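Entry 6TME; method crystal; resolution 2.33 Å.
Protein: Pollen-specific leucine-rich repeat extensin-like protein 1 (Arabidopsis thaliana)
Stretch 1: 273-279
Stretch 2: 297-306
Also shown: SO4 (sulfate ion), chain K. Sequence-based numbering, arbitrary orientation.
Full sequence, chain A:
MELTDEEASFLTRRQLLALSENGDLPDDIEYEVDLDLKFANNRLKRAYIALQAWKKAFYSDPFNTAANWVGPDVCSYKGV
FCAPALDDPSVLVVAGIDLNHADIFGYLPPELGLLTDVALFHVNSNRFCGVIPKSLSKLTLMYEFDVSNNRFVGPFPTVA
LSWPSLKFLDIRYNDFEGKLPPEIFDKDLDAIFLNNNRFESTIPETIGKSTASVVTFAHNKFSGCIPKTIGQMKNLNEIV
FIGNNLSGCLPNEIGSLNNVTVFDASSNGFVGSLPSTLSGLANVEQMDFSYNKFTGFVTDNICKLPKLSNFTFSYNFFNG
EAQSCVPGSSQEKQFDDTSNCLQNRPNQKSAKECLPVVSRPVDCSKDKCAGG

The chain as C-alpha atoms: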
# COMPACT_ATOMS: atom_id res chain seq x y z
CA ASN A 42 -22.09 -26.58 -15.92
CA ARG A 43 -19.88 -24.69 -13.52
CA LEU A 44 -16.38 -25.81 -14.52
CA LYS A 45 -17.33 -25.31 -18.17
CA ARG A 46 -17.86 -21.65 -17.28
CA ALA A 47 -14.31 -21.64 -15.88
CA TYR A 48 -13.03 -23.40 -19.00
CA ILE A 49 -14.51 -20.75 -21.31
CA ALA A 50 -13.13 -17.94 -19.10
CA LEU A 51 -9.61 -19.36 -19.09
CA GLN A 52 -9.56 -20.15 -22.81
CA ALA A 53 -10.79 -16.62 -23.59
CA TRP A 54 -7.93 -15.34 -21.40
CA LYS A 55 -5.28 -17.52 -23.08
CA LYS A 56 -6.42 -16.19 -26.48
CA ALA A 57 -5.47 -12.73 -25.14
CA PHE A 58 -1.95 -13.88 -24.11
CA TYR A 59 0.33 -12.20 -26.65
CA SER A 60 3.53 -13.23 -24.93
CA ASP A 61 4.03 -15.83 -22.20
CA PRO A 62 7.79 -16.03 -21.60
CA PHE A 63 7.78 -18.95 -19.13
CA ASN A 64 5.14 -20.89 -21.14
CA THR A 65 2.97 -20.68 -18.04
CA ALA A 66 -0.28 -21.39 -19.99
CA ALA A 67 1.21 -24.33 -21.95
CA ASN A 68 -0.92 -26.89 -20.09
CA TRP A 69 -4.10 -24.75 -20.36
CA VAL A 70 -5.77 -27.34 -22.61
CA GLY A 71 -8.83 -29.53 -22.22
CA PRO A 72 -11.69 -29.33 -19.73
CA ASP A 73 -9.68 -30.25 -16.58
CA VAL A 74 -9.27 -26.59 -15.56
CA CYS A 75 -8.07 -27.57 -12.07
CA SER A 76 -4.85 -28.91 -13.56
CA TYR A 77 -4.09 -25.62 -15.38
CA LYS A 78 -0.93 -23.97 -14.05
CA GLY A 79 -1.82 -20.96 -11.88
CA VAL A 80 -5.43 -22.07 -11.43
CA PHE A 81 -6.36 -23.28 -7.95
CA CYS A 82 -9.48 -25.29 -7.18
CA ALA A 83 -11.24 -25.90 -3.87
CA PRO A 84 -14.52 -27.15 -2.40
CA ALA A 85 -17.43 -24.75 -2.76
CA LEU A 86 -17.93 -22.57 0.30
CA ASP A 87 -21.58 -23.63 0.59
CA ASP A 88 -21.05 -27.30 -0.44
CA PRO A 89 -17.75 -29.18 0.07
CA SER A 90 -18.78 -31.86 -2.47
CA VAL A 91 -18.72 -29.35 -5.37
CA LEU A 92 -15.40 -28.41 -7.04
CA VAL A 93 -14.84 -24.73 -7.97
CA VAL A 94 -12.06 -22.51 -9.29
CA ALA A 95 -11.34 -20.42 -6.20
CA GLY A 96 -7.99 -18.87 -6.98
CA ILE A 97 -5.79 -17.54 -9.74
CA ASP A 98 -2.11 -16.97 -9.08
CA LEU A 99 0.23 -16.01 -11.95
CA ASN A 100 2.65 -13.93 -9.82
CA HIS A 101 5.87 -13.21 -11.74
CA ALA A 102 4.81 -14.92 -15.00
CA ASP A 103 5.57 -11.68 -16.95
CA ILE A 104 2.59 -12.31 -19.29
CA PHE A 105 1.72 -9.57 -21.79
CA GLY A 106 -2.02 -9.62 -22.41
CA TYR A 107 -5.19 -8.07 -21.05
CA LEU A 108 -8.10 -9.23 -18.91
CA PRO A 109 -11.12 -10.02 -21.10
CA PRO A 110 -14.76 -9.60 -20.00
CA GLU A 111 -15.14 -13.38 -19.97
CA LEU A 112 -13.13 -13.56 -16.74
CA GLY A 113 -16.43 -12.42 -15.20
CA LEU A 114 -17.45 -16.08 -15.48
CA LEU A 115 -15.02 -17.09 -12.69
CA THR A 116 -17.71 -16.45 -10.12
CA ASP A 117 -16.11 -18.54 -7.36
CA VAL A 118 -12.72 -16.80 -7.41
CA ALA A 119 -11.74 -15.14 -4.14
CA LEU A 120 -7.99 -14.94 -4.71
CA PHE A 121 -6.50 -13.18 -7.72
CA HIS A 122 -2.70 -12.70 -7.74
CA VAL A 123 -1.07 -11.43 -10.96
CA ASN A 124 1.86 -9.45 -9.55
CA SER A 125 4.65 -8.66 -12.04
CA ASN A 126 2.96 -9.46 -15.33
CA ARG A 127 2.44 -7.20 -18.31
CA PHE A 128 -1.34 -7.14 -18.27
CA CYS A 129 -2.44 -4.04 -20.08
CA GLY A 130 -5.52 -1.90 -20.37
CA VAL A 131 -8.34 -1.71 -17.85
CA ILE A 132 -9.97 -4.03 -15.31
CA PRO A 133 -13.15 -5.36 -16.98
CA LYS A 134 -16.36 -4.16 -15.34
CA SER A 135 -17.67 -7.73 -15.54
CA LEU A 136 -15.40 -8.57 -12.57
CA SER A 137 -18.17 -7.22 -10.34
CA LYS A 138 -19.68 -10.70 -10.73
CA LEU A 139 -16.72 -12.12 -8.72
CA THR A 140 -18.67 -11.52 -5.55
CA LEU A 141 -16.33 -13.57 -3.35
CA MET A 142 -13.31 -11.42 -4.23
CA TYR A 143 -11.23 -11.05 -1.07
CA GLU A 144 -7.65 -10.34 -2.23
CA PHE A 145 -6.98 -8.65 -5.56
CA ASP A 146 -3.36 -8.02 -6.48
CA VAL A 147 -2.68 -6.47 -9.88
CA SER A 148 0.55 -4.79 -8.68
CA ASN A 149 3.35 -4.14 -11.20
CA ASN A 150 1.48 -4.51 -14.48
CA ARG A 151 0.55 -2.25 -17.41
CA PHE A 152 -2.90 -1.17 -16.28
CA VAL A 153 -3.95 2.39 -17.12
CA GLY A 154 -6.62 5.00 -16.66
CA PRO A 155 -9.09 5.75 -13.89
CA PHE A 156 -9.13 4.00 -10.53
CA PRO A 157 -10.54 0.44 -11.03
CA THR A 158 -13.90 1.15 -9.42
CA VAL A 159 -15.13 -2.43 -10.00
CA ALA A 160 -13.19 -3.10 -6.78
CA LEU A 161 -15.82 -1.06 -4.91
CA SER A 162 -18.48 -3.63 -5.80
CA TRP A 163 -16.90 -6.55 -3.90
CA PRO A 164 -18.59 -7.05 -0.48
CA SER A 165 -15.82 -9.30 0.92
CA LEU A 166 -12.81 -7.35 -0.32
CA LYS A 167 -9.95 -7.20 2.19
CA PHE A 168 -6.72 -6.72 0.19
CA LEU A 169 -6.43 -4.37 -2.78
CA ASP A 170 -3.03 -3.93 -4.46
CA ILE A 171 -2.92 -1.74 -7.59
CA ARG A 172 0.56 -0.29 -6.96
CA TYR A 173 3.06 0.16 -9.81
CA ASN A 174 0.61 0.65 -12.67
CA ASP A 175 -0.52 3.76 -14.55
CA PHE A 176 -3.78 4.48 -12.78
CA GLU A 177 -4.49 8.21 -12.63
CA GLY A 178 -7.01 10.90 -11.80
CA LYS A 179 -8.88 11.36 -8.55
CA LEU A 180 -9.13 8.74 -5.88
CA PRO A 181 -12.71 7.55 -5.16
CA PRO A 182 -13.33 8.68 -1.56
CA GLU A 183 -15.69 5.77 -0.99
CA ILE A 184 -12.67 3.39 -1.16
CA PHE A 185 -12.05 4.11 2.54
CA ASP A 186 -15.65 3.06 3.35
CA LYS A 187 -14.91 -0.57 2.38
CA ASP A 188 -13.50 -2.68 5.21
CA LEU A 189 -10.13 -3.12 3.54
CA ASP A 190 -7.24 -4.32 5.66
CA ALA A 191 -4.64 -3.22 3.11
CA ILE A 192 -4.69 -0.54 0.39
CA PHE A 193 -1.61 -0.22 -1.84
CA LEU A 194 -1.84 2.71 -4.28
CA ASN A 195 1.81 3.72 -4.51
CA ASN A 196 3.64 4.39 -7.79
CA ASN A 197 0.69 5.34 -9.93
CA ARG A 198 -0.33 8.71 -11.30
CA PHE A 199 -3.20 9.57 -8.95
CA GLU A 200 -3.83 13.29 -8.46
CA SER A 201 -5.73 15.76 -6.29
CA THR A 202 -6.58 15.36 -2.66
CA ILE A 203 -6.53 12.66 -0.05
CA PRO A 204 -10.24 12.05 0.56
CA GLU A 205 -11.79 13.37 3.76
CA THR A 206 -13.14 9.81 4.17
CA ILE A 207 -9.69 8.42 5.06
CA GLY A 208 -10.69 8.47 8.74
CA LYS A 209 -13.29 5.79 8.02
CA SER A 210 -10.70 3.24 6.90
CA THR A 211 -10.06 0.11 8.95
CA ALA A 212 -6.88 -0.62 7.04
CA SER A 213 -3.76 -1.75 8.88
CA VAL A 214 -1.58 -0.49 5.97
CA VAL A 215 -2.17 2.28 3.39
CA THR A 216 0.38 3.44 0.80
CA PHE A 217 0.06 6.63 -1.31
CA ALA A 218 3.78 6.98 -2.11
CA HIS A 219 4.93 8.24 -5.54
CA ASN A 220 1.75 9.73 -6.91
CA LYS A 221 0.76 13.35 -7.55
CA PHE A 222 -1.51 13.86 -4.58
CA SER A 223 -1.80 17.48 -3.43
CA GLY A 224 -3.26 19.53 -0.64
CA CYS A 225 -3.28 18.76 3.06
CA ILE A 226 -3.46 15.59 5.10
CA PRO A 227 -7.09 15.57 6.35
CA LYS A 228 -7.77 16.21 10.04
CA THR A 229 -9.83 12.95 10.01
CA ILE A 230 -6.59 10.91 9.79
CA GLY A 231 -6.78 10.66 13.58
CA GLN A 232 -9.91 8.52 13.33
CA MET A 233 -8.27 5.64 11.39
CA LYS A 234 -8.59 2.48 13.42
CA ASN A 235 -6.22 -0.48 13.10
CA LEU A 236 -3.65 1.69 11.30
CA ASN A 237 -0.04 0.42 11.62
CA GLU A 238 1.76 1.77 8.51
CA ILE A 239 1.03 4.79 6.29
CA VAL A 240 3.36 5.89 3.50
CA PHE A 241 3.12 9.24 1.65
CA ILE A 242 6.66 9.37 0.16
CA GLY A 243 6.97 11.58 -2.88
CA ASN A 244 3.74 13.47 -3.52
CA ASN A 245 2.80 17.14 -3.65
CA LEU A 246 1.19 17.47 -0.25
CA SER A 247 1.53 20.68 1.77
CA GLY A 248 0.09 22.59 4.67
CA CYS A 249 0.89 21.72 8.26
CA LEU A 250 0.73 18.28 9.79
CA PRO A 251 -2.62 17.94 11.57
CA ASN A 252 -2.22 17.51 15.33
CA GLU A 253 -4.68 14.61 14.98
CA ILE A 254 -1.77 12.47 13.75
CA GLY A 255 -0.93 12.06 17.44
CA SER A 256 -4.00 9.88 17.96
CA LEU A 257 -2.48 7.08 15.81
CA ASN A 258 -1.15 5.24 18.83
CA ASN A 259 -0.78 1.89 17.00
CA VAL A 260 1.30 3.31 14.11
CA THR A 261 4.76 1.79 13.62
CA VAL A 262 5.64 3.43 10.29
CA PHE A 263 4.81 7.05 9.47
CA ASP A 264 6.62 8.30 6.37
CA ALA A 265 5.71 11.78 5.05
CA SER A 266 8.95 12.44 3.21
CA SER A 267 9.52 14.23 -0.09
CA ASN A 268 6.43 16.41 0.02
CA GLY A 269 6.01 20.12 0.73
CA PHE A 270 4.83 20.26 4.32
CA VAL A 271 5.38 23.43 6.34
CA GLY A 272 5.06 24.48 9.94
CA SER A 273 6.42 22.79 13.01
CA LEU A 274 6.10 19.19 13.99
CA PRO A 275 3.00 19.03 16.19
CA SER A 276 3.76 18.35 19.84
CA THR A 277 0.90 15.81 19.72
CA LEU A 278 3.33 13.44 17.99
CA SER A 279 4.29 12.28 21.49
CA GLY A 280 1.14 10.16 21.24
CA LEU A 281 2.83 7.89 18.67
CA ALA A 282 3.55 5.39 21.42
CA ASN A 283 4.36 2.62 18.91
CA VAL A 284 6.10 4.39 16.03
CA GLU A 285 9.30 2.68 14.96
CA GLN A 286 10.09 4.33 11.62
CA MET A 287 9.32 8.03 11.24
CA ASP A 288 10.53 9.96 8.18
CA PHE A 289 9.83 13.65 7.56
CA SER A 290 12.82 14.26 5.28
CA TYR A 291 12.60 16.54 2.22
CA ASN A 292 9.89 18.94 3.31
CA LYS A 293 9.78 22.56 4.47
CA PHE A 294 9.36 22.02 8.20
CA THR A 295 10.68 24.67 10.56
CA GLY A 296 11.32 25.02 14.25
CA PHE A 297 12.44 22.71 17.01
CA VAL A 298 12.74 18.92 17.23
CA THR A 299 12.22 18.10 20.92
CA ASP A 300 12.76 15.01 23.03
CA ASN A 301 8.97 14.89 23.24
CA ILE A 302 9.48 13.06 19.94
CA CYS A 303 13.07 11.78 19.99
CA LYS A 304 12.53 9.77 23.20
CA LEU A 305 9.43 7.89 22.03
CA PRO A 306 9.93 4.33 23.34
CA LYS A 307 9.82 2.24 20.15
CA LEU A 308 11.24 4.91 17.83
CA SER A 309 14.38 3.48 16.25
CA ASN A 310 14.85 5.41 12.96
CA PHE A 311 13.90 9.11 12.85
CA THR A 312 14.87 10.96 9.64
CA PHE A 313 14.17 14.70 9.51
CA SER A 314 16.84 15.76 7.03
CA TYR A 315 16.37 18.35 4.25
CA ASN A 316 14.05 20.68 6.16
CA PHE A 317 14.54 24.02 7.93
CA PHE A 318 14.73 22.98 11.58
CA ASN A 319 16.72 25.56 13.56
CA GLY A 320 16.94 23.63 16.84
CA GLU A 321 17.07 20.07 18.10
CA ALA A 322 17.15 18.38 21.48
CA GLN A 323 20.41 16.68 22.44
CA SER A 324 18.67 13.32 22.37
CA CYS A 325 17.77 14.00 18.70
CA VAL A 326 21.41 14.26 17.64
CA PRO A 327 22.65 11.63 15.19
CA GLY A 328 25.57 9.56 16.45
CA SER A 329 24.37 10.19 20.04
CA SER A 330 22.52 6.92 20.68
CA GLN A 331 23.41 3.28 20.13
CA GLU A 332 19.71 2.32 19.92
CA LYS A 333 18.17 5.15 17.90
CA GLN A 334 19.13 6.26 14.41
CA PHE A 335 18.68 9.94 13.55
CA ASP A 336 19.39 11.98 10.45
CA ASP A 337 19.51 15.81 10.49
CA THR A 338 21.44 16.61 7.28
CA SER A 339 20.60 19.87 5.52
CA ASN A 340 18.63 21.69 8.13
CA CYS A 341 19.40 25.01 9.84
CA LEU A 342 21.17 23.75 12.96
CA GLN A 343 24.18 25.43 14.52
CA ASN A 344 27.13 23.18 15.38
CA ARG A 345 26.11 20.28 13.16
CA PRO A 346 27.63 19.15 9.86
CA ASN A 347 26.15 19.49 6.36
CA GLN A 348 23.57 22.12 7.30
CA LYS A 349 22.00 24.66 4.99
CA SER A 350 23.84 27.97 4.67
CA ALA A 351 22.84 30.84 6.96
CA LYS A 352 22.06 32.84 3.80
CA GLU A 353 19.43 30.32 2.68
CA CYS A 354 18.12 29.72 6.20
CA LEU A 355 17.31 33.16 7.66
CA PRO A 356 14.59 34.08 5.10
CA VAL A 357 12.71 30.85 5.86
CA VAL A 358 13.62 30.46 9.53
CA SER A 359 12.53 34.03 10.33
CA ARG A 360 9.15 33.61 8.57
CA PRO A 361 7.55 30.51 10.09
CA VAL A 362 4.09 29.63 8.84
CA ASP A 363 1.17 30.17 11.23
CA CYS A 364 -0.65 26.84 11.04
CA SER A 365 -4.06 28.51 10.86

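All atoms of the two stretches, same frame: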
# COMPACT_ATOMS: atom_id res chain seq x y z
N SER A 273 5.67 23.57 12.04
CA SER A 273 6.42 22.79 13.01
C SER A 273 5.81 21.41 13.16
O SER A 273 4.63 21.20 12.87
CB SER A 273 6.46 23.49 14.37
OG SER A 273 6.80 24.86 14.21
N LEU A 274 6.63 20.48 13.58
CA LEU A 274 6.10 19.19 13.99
C LEU A 274 5.12 19.43 15.12
O LEU A 274 5.42 20.20 16.04
CB LEU A 274 7.21 18.25 14.44
CG LEU A 274 8.20 17.97 13.32
CD1 LEU A 274 9.25 16.94 13.74
CD2 LEU A 274 7.45 17.52 12.07
N PRO A 275 3.92 18.85 15.07
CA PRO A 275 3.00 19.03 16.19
C PRO A 275 3.51 18.30 17.42
O PRO A 275 4.02 17.18 17.33
CB PRO A 275 1.68 18.43 15.67
CG PRO A 275 2.06 17.63 14.49
CD PRO A 275 3.28 18.23 13.90
N SER A 276 3.37 18.95 18.57
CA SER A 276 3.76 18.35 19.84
C SER A 276 2.92 17.12 20.16
O SER A 276 3.36 16.27 20.94
CB SER A 276 3.64 19.38 20.97
OG SER A 276 2.39 20.05 20.91
N THR A 277 1.73 17.00 19.56
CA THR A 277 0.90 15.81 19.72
C THR A 277 1.58 14.54 19.22
O THR A 277 1.10 13.44 19.54
CB THR A 277 -0.42 16.01 18.96
OG1 THR A 277 -0.14 16.50 17.64
CG2 THR A 277 -1.30 17.01 19.69
N LEU A 278 2.67 14.65 18.46
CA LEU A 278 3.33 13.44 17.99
C LEU A 278 3.89 12.61 19.13
O LEU A 278 4.30 11.47 18.89
CB LEU A 278 4.44 13.79 16.99
CG LEU A 278 3.93 14.32 15.66
CD1 LEU A 278 5.06 14.86 14.82
CD2 LEU A 278 3.21 13.24 14.90
N SER A 279 3.88 13.12 20.37
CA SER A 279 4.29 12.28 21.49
C SER A 279 3.28 11.18 21.77
O SER A 279 3.59 10.26 22.52
CB SER A 279 4.51 13.12 22.75
OG SER A 279 3.32 13.76 23.17
N PHE A 297 11.67 23.51 16.08
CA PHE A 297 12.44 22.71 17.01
C PHE A 297 12.01 21.25 16.92
O PHE A 297 10.83 20.95 16.72
CB PHE A 297 12.25 23.24 18.44
CG PHE A 297 13.50 23.24 19.25
CD1 PHE A 297 14.40 24.29 19.13
CD2 PHE A 297 13.79 22.19 20.10
CE1 PHE A 297 15.57 24.29 19.87
CE2 PHE A 297 14.96 22.18 20.84
CZ PHE A 297 15.86 23.23 20.71
N VAL A 298 12.99 20.35 17.02
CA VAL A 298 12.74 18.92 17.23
C VAL A 298 13.11 18.63 18.68
O VAL A 298 14.28 18.75 19.07
CB VAL A 298 13.54 18.04 16.27
CG1 VAL A 298 13.25 16.56 16.54
CG2 VAL A 298 13.26 18.41 14.80
N THR A 299 12.11 18.26 19.47
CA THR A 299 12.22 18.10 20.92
C THR A 299 12.38 16.63 21.29
O THR A 299 12.16 15.72 20.47
CB THR A 299 10.97 18.65 21.60
OG1 THR A 299 9.86 17.85 21.19
CG2 THR A 299 10.71 20.06 21.14
N ASP A 300 12.72 16.39 22.55
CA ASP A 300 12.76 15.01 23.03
C ASP A 300 11.37 14.48 23.34
O ASP A 300 11.22 13.29 23.64
CB ASP A 300 13.67 14.89 24.26
CG ASP A 300 13.21 15.75 25.40
OD1 ASP A 300 12.36 16.64 25.17
OD2 ASP A 300 13.70 15.53 26.53
N ASN A 301 10.35 15.35 23.31
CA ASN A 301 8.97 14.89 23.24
C ASN A 301 8.83 13.80 22.19
O ASN A 301 8.12 12.81 22.38
CB ASN A 301 8.07 16.08 22.89
CG ASN A 301 6.75 16.03 23.59
OD1 ASN A 301 6.58 15.29 24.56
ND2 ASN A 301 5.79 16.82 23.10
N ILE A 302 9.55 13.96 21.08
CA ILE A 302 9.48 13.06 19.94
C ILE A 302 10.65 12.09 19.92
O ILE A 302 10.47 10.88 19.74
CB ILE A 302 9.41 13.91 18.66
CG1 ILE A 302 8.10 14.70 18.63
CG2 ILE A 302 9.58 13.06 17.43
CD1 ILE A 302 8.09 15.88 17.70
N CYS A 303 11.87 12.59 20.13
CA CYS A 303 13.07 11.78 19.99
C CYS A 303 13.21 10.72 21.07
O CYS A 303 14.02 9.80 20.90
CB CYS A 303 14.30 12.68 19.96
SG CYS A 303 14.32 13.80 18.52
N LYS A 304 12.45 10.79 22.16
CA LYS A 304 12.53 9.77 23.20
C LYS A 304 11.31 8.86 23.23
O LYS A 304 11.09 8.15 24.21
CB LYS A 304 12.79 10.42 24.56
CG LYS A 304 14.28 10.70 24.69
CD LYS A 304 14.69 11.73 25.73
CE LYS A 304 14.37 11.31 27.14
NZ LYS A 304 15.32 11.98 28.08
N LEU A 305 10.52 8.85 22.15
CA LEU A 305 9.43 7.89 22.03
C LEU A 305 9.99 6.47 22.17
O LEU A 305 11.07 6.18 21.65
CB LEU A 305 8.72 8.07 20.69
CG LEU A 305 7.79 9.29 20.57
CD1 LEU A 305 7.50 9.64 19.12
CD2 LEU A 305 6.48 9.09 21.32
N PRO A 306 9.29 5.58 22.86
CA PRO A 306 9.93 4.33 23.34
C PRO A 306 10.30 3.33 22.25
O PRO A 306 11.31 2.63 22.39
CB PRO A 306 8.88 3.75 24.28
CG PRO A 306 7.57 4.31 23.76
CD PRO A 306 7.90 5.70 23.33
S SO4 K . 17.55 15.47 26.43
O1 SO4 K . 18.52 14.39 26.65
O2 SO4 K . 17.65 15.94 25.05
O3 SO4 K . 17.86 16.58 27.33
O4 SO4 K . 16.20 14.99 26.70
O HOH W 1 9.17 21.45 14.91

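The contact between residues 273-279 and 297-306 is chiefly apolar. No direct hydrogen bond crosses it, and 387 Å² of surface is buried, summed over both sides. At its centre lies Ile302, whose CA-to-CB bond runs sideways to the opposing stretch but whose side chain, with chi1 near -66° and chi2 near 161°, extends so that its end comes nearer. Its CD1 lies 4.1 Å from CB of Leu274, and its CG1 lies 4.1 Å from CB of Leu278, so one side chain packs against two leucines. Leu274 points toward the second stretch and also reaches Val298, with its CD1 4.4 Å from Val298 CG2. All four side chains belong to buried residues, and the spacings are those of ordinary van der Waals packing.

A second set of contacts sets apolar side chains against backbone carbonyls. Leu305 points toward the first stretch, and its two methyl groups approach successive carbonyl oxygens: CD1 is 3.7 Å from Leu278 O, and CD2 is 3.3 Å from Ser279 O. The latter is a close approach, but a methyl group offers no polar hydrogen to the oxygen. Ile302 CD1 is likewise 4.3 Å from Pro275 O, an oxygen that accepts a backbone hydrogen bond from Leu278 N at 3.1 Å.

Polar groups meet around Asn301, which points toward the first stretch. Its ND2 lies 3.3 Å from Ser276 O, but the angle is poor and the pair is not hydrogen-bonded. The same carbonyl oxygen is engaged within its own 3-10 segment, accepting a hydrogen bond from Ser279 N at 3.2 Å and a weak one from Ser279 OG at 3.4 Å. Asn301 OD1, for its part, lies 3.5 Å from CB of Ser279, a contact with carbon.

Water provides a polar link near the start of both stretches. Water 1 accepts a hydrogen bond from Leu274 N at 3.0 Å and donates one to Phe297 O at 2.5 Å, joining the two backbones at a point where the Phe297 side chain leads away from the first stretch.

Local hydrogen bonds hold the helical part of the second stretch in shape. Thr299, at the N-cap position, uses its backbone O to accept from Ile302 N and Cys303 N, each at 3.2 Å; Leu305 N donates to Ile302 O, also at 3.2 Å. These bonds tie together the backbone segment from which Asn301, Ile302 and Leu305 reach the first stretch.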